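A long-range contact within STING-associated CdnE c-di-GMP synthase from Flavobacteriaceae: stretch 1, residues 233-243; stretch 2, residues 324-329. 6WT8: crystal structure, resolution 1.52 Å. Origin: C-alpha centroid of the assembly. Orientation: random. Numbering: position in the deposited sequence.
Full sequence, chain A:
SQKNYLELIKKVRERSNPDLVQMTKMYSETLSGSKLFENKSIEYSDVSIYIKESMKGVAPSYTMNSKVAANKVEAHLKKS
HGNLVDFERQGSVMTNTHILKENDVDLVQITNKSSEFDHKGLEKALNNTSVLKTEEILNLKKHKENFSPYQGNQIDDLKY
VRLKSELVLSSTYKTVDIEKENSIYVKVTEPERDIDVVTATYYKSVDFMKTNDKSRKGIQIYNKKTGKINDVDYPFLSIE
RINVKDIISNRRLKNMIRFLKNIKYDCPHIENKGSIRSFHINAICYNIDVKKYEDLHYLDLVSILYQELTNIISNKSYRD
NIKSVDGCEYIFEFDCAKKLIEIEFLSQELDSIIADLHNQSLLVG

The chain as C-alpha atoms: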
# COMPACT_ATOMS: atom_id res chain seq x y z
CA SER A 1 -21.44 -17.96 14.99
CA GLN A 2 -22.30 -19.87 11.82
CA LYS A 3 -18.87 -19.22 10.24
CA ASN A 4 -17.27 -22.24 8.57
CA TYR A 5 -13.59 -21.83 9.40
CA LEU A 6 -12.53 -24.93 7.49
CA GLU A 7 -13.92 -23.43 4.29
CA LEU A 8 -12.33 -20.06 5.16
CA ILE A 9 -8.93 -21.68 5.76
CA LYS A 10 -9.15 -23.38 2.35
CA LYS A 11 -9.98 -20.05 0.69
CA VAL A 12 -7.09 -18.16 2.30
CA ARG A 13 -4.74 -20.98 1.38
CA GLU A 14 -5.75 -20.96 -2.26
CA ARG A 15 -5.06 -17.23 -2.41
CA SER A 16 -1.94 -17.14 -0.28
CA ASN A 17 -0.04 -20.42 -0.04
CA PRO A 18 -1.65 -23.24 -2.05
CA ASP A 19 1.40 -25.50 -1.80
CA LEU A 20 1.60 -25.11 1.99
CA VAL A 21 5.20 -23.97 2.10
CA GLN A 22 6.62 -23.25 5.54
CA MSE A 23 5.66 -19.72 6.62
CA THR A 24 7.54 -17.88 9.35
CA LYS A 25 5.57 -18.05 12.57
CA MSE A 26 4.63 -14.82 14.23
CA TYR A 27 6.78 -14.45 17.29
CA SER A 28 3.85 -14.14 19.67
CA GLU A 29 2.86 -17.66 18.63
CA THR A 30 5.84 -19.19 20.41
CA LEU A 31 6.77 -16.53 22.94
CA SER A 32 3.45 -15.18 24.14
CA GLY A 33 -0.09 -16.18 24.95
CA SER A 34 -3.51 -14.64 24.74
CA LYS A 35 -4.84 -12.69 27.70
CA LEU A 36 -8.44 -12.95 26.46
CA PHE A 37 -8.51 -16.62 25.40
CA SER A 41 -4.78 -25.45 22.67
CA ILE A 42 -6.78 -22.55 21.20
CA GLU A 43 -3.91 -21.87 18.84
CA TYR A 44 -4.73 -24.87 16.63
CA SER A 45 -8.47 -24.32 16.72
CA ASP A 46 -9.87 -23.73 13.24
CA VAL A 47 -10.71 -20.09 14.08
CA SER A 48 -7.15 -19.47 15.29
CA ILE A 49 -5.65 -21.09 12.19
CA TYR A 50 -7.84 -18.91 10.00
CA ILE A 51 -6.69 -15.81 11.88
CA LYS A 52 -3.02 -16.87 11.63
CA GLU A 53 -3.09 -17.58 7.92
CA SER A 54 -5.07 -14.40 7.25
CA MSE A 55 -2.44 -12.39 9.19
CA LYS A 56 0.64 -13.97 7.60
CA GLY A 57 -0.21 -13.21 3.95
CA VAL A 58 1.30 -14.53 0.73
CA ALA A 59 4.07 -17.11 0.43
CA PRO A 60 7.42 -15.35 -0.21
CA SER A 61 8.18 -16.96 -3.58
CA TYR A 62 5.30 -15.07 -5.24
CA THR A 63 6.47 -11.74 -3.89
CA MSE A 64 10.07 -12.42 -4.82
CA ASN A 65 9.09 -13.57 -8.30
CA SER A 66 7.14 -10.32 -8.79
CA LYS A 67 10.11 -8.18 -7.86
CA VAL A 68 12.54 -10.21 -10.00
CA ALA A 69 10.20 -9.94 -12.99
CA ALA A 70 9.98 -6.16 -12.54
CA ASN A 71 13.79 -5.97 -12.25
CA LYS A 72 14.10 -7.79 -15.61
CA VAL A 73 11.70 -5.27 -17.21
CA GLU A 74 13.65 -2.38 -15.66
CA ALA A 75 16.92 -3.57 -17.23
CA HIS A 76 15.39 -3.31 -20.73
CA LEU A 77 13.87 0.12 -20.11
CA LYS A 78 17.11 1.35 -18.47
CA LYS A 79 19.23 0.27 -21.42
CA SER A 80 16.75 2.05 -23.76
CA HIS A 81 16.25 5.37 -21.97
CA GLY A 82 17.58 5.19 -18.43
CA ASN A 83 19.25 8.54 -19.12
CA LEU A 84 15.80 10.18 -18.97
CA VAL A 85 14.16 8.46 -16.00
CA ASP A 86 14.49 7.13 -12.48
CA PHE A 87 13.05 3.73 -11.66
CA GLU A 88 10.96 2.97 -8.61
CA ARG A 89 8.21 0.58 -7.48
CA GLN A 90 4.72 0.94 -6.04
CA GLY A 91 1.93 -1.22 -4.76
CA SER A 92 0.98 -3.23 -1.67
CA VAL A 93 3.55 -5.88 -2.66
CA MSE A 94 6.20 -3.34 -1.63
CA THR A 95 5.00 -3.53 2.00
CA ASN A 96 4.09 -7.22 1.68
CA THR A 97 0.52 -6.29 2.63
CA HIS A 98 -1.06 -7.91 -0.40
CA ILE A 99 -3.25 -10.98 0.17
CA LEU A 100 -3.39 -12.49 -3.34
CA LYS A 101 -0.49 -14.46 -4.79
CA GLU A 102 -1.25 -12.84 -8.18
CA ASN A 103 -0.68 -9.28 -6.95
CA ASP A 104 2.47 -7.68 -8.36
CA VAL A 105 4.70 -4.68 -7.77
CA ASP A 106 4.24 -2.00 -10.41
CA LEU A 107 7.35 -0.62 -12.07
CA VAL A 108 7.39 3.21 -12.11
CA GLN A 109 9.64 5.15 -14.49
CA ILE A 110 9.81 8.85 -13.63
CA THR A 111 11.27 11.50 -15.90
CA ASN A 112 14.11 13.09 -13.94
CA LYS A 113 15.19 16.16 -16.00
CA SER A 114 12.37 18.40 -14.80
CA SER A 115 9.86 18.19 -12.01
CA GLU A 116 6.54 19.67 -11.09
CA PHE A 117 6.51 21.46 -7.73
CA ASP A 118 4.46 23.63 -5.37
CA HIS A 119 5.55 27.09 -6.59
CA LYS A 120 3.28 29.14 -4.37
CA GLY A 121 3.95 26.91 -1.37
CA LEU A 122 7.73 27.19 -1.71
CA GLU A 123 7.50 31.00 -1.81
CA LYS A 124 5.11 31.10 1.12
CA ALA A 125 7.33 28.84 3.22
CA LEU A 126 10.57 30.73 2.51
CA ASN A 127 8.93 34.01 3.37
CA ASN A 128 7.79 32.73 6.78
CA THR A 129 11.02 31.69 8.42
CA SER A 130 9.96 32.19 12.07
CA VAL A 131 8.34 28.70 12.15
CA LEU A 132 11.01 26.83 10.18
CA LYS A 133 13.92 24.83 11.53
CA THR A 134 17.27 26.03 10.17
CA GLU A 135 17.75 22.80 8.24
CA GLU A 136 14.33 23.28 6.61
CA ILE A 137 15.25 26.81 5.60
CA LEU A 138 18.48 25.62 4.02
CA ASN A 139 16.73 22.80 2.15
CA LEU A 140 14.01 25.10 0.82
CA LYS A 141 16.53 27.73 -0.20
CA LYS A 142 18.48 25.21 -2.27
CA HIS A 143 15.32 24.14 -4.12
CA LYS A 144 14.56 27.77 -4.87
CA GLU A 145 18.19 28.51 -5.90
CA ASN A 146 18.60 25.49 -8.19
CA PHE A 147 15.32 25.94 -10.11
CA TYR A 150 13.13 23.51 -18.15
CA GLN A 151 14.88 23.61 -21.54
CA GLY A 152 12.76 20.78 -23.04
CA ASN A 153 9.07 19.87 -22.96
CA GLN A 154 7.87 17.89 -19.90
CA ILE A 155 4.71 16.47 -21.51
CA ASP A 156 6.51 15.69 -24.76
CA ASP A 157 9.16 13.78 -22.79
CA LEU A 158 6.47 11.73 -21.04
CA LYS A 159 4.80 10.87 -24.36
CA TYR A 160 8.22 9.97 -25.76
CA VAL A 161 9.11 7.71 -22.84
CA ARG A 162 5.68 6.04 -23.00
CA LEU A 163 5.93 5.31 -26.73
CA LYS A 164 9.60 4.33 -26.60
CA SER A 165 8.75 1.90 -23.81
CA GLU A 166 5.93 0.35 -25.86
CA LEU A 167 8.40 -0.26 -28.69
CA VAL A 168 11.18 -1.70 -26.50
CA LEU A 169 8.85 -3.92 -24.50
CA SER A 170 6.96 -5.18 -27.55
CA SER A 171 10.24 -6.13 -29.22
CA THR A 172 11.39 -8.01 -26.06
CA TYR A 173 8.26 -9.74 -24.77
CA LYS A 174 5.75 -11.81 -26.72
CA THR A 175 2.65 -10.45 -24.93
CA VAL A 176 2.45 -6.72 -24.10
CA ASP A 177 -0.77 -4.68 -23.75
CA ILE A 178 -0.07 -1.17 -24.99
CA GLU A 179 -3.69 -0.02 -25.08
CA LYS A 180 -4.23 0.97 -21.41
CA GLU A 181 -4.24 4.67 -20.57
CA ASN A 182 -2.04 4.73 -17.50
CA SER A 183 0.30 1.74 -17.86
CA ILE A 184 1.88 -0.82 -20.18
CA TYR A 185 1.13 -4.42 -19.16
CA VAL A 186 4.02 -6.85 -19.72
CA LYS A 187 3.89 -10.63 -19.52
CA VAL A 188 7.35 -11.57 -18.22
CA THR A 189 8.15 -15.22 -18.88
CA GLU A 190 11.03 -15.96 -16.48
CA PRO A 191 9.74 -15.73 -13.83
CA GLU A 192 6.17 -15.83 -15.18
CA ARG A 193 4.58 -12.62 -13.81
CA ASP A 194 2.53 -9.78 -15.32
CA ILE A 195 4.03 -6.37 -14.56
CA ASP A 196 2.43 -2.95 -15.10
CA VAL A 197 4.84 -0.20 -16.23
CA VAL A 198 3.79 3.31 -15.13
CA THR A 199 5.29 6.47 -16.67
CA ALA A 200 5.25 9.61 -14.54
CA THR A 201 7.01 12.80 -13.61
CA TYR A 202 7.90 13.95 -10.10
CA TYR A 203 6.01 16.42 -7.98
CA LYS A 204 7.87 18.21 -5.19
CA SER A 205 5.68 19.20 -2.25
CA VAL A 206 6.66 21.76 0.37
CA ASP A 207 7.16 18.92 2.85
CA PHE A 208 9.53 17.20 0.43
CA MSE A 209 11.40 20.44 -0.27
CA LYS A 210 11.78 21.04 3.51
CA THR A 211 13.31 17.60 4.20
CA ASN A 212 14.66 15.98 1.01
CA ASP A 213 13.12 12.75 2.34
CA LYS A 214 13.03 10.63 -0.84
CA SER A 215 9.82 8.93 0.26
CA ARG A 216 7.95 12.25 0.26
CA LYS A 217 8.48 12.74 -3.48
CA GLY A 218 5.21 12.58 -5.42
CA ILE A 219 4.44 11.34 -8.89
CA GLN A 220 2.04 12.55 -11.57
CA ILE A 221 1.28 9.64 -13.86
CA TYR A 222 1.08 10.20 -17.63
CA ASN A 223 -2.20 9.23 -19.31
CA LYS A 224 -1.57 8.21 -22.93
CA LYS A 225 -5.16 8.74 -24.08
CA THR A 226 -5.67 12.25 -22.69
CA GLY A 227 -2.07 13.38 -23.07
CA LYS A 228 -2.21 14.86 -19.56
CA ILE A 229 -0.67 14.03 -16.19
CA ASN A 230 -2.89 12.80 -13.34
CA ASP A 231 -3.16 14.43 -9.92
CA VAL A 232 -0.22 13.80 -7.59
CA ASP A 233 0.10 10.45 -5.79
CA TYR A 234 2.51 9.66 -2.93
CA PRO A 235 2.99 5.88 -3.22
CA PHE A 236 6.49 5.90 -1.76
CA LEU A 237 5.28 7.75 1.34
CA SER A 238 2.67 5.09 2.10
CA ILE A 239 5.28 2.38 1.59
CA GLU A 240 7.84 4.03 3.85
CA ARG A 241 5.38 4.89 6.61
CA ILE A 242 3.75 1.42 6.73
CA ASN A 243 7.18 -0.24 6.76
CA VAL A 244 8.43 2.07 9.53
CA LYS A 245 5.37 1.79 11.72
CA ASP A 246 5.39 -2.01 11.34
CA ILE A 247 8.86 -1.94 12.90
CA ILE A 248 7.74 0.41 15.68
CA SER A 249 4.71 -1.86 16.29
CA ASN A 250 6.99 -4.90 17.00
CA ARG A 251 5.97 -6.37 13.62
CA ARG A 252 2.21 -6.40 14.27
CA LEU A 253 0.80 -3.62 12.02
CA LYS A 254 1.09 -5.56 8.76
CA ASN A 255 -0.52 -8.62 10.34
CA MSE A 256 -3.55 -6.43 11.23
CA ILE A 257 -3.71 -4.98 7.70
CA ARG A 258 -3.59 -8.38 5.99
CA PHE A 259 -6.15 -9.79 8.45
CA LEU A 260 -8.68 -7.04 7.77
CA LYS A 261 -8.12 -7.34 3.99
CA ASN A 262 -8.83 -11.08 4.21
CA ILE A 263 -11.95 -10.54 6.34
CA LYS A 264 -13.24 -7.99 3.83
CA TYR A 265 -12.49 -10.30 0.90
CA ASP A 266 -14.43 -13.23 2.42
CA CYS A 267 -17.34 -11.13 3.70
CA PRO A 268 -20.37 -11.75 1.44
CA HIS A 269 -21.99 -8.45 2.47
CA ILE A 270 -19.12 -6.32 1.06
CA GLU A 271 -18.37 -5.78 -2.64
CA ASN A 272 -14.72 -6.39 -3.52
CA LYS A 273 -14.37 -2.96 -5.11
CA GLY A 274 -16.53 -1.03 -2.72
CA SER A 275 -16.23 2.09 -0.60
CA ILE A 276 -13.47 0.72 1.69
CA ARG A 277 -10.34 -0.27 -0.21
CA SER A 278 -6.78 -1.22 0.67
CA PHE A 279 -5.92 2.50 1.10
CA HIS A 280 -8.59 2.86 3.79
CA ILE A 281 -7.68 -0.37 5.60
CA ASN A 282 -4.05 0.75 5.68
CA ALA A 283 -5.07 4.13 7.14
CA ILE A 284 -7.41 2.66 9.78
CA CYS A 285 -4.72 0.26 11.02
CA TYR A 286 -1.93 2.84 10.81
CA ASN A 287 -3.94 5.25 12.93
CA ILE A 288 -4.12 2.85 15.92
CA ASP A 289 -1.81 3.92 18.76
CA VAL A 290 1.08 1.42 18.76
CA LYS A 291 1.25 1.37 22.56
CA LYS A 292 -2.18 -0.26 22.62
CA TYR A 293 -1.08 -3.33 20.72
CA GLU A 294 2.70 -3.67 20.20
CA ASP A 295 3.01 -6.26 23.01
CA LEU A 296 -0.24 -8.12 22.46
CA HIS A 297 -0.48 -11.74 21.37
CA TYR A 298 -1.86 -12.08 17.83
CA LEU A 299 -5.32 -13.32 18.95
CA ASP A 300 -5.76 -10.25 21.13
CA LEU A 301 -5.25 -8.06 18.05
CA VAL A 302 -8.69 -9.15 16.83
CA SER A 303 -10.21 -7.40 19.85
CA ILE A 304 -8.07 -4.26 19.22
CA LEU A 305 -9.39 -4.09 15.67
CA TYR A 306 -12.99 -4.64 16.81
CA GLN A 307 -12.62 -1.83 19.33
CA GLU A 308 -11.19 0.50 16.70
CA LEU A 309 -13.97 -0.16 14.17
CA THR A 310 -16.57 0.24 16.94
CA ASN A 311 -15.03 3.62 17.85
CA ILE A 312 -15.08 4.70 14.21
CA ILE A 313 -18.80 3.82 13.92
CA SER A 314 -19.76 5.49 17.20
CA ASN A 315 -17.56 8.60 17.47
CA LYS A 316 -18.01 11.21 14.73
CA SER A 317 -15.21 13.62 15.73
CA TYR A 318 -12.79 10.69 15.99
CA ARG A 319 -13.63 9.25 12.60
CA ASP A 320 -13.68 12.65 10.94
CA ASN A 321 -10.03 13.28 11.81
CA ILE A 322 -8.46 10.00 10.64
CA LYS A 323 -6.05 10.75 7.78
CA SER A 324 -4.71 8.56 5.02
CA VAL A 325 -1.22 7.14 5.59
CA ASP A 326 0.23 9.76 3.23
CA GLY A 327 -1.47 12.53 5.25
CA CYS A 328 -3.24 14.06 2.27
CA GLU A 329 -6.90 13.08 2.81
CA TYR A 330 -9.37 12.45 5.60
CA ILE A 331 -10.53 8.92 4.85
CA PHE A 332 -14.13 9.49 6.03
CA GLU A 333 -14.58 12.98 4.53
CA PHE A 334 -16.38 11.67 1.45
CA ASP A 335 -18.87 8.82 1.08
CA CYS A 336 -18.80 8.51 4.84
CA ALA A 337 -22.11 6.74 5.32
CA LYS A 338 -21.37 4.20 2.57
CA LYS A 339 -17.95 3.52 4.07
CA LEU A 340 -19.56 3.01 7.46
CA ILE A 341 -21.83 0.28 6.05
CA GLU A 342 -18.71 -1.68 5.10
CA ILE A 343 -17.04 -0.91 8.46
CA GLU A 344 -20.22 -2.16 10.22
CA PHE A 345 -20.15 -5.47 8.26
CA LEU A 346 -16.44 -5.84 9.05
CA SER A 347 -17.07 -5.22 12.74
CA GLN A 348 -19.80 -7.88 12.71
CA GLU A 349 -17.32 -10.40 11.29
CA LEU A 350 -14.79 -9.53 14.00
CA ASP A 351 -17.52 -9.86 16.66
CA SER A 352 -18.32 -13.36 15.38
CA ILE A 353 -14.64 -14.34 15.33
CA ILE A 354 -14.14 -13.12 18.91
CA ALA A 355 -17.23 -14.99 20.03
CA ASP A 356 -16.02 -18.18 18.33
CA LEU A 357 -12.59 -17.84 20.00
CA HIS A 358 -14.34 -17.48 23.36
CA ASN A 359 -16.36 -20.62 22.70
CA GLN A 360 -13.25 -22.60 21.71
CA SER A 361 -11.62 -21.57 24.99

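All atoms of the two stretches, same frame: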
# COMPACT_ATOMS: atom_id res chain seq x y z
N ASP A 233 0.22 11.60 -6.68
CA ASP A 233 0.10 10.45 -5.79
C ASP A 233 1.39 10.36 -5.00
O ASP A 233 2.45 10.78 -5.49
CB ASP A 233 -0.02 9.13 -6.56
CG ASP A 233 -1.27 9.00 -7.34
OD1 ASP A 233 -2.34 9.35 -6.80
OD2 ASP A 233 -1.18 8.48 -8.48
N TYR A 234 1.32 9.82 -3.77
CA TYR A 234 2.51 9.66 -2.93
C TYR A 234 2.71 8.19 -2.55
O TYR A 234 2.68 7.81 -1.36
CB TYR A 234 2.41 10.55 -1.69
CG TYR A 234 2.40 12.02 -2.00
CD1 TYR A 234 3.60 12.71 -2.28
CD2 TYR A 234 1.23 12.73 -2.07
CE1 TYR A 234 3.61 14.05 -2.60
CE2 TYR A 234 1.23 14.11 -2.40
CZ TYR A 234 2.44 14.75 -2.63
OH TYR A 234 2.44 16.12 -2.95
N PRO A 235 2.90 7.31 -3.54
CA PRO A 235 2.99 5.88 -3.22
C PRO A 235 4.19 5.55 -2.36
O PRO A 235 4.16 4.58 -1.56
CB PRO A 235 3.12 5.20 -4.61
CG PRO A 235 3.74 6.32 -5.48
CD PRO A 235 3.07 7.60 -4.99
N PHE A 236 5.30 6.28 -2.52
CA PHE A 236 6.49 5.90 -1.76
C PHE A 236 6.34 6.30 -0.30
O PHE A 236 7.02 5.75 0.56
CB PHE A 236 7.73 6.57 -2.41
CG PHE A 236 7.72 6.48 -3.87
CD1 PHE A 236 7.56 5.26 -4.53
CD2 PHE A 236 7.83 7.65 -4.66
CE1 PHE A 236 7.52 5.16 -5.94
CE2 PHE A 236 7.82 7.55 -6.08
CZ PHE A 236 7.64 6.33 -6.71
N LEU A 237 5.49 7.30 -0.02
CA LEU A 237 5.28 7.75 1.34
C LEU A 237 4.45 6.73 2.12
O LEU A 237 4.75 6.44 3.29
CB LEU A 237 4.59 9.12 1.31
CG LEU A 237 4.51 9.85 2.63
CD1 LEU A 237 5.91 9.99 3.28
CD2 LEU A 237 3.87 11.21 2.43
N SER A 238 3.41 6.19 1.48
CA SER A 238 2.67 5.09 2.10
C SER A 238 3.56 3.91 2.37
O SER A 238 3.51 3.31 3.48
CB SER A 238 1.50 4.68 1.20
OG SER A 238 0.56 5.71 1.24
N ILE A 239 4.39 3.53 1.41
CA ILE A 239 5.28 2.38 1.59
C ILE A 239 6.20 2.62 2.78
O ILE A 239 6.33 1.78 3.67
CB ILE A 239 6.08 2.09 0.31
CG1 ILE A 239 5.15 1.52 -0.75
CG2 ILE A 239 7.27 1.19 0.61
CD1 ILE A 239 5.73 1.63 -2.16
N GLU A 240 6.90 3.77 2.79
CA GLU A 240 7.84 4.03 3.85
C GLU A 240 7.15 4.05 5.20
O GLU A 240 7.65 3.48 6.17
CB GLU A 240 8.58 5.34 3.58
CG GLU A 240 9.67 5.67 4.62
CD GLU A 240 10.91 4.78 4.51
OE1 GLU A 240 11.78 4.89 5.41
OE2 GLU A 240 11.02 3.98 3.56
N ARG A 241 5.99 4.73 5.29
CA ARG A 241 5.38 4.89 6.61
C ARG A 241 4.83 3.57 7.14
O ARG A 241 4.94 3.31 8.35
CB ARG A 241 4.28 5.96 6.54
CG ARG A 241 4.86 7.39 6.53
CD ARG A 241 3.69 8.39 6.40
NE ARG A 241 4.31 9.73 6.52
CZ ARG A 241 3.65 10.87 6.38
NH1 ARG A 241 2.34 10.91 6.08
NH2 ARG A 241 4.32 12.03 6.54
N ILE A 242 4.21 2.74 6.27
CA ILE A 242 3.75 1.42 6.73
C ILE A 242 4.94 0.56 7.16
O ILE A 242 4.89 -0.11 8.21
CB ILE A 242 2.90 0.76 5.64
CG1 ILE A 242 1.57 1.52 5.57
CG2 ILE A 242 2.68 -0.72 5.95
CD1 ILE A 242 0.81 1.18 4.24
N ASN A 243 6.02 0.58 6.38
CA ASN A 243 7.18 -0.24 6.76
C ASN A 243 7.78 0.22 8.09
O ASN A 243 8.12 -0.59 8.97
CB ASN A 243 8.20 -0.24 5.63
CG ASN A 243 7.78 -1.14 4.48
OD1 ASN A 243 6.92 -2.03 4.64
ND2 ASN A 243 8.36 -0.91 3.28
N SER A 324 -5.40 9.59 5.78
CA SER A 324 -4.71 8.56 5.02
C SER A 324 -3.26 8.45 5.48
O SER A 324 -2.73 9.38 6.09
CB SER A 324 -4.78 8.91 3.54
OG SER A 324 -4.28 10.22 3.31
N VAL A 325 -2.61 7.32 5.14
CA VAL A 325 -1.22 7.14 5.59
C VAL A 325 -0.36 8.26 5.05
O VAL A 325 0.54 8.75 5.75
CB VAL A 325 -0.68 5.77 5.17
CG1 VAL A 325 0.87 5.64 5.46
CG2 VAL A 325 -1.49 4.69 5.86
N ASP A 326 -0.60 8.70 3.81
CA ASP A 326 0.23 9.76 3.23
C ASP A 326 -0.13 11.15 3.76
O ASP A 326 0.52 12.14 3.39
CB ASP A 326 0.20 9.71 1.69
CG ASP A 326 -1.18 10.00 1.12
OD1 ASP A 326 -2.05 10.57 1.83
OD2 ASP A 326 -1.42 9.67 -0.08
N GLY A 327 -1.15 11.25 4.61
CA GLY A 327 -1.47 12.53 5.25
C GLY A 327 -2.24 13.50 4.40
O GLY A 327 -2.50 14.62 4.85
N CYS A 328 -2.65 13.10 3.21
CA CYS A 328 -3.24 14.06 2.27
C CYS A 328 -4.77 14.06 2.20
O CYS A 328 -5.35 14.97 1.57
CB CYS A 328 -2.67 13.82 0.87
SG CYS A 328 -0.89 14.18 0.75
N GLU A 329 -5.45 13.09 2.79
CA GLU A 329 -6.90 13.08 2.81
C GLU A 329 -7.40 12.68 4.19
O GLU A 329 -6.67 12.04 4.97
CB GLU A 329 -7.47 12.07 1.81
CG GLU A 329 -6.79 12.12 0.44
CD GLU A 329 -7.21 10.99 -0.51
OE1 GLU A 329 -8.23 10.30 -0.25
OE2 GLU A 329 -6.48 10.82 -1.53
O HOH W 1 -0.81 8.73 -2.43
O HOH W 2 -2.05 7.10 1.85

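Stretch 1 enters a helix at Pro 235, with Tyr 234 at the N-cap position, and the helix runs on beyond Asn 243. Its first turn is loosely closed: the bonds from Leu 237 N and Ser 238 N to Tyr 234 O are weak, at 3.2 and 3.4 Å, whereas Arg 241 N to Leu 237 O and Ile 242 N to Ser 238 O both measure 2.9 Å. Stretch 2 has no regular helix or strand but folds into a type I beta turn from Ser 324 to Gly 327, closed by Gly 327 N to Ser 324 O at 2.9 Å. Gly 327 adopts a positive phi of 79°, a conformation that favours glycine. The backbones come nearest at Ser 238 and Asp 326, whose CA atoms lie 5.4 Å apart.

The one direct hydrogen bond between the stretches joins Arg 241 NH1 to Val 325 O, at 2.8 Å and a nearly straight 166°. An extended side chain, with chi2 and chi3 both t, carries the guanidinium to this carbonyl, which it meets at its edge. Nearer the helix backbone, Arg 241 CB packs 3.6 Å from Val 325 CG1, and Ile 242 CG1 lies 4.2 Å from the same methyl.

Asp 326 is held within its own stretch, its OD1 accepting from Ser 324 OG at 2.7 Å and from Cys 328 N, just past the turn, at 2.9 Å. Asp 326 OD2 instead accepts from water 1 at 2.6 Å, and that water accepts from Tyr 234 N at 2.7 Å, linking the carboxylate to the N-cap backbone. A second bridge runs through water 2, which lies 3.0 Å from Ser 238 OG and accepts from Asp 326 N at 2.9 Å. Leu 237 CD2 packs 3.6 Å from Asp 326 O, while Cys 328 SG approaches Tyr 234 CE2 at 3.8 Å, obliquely to the ring.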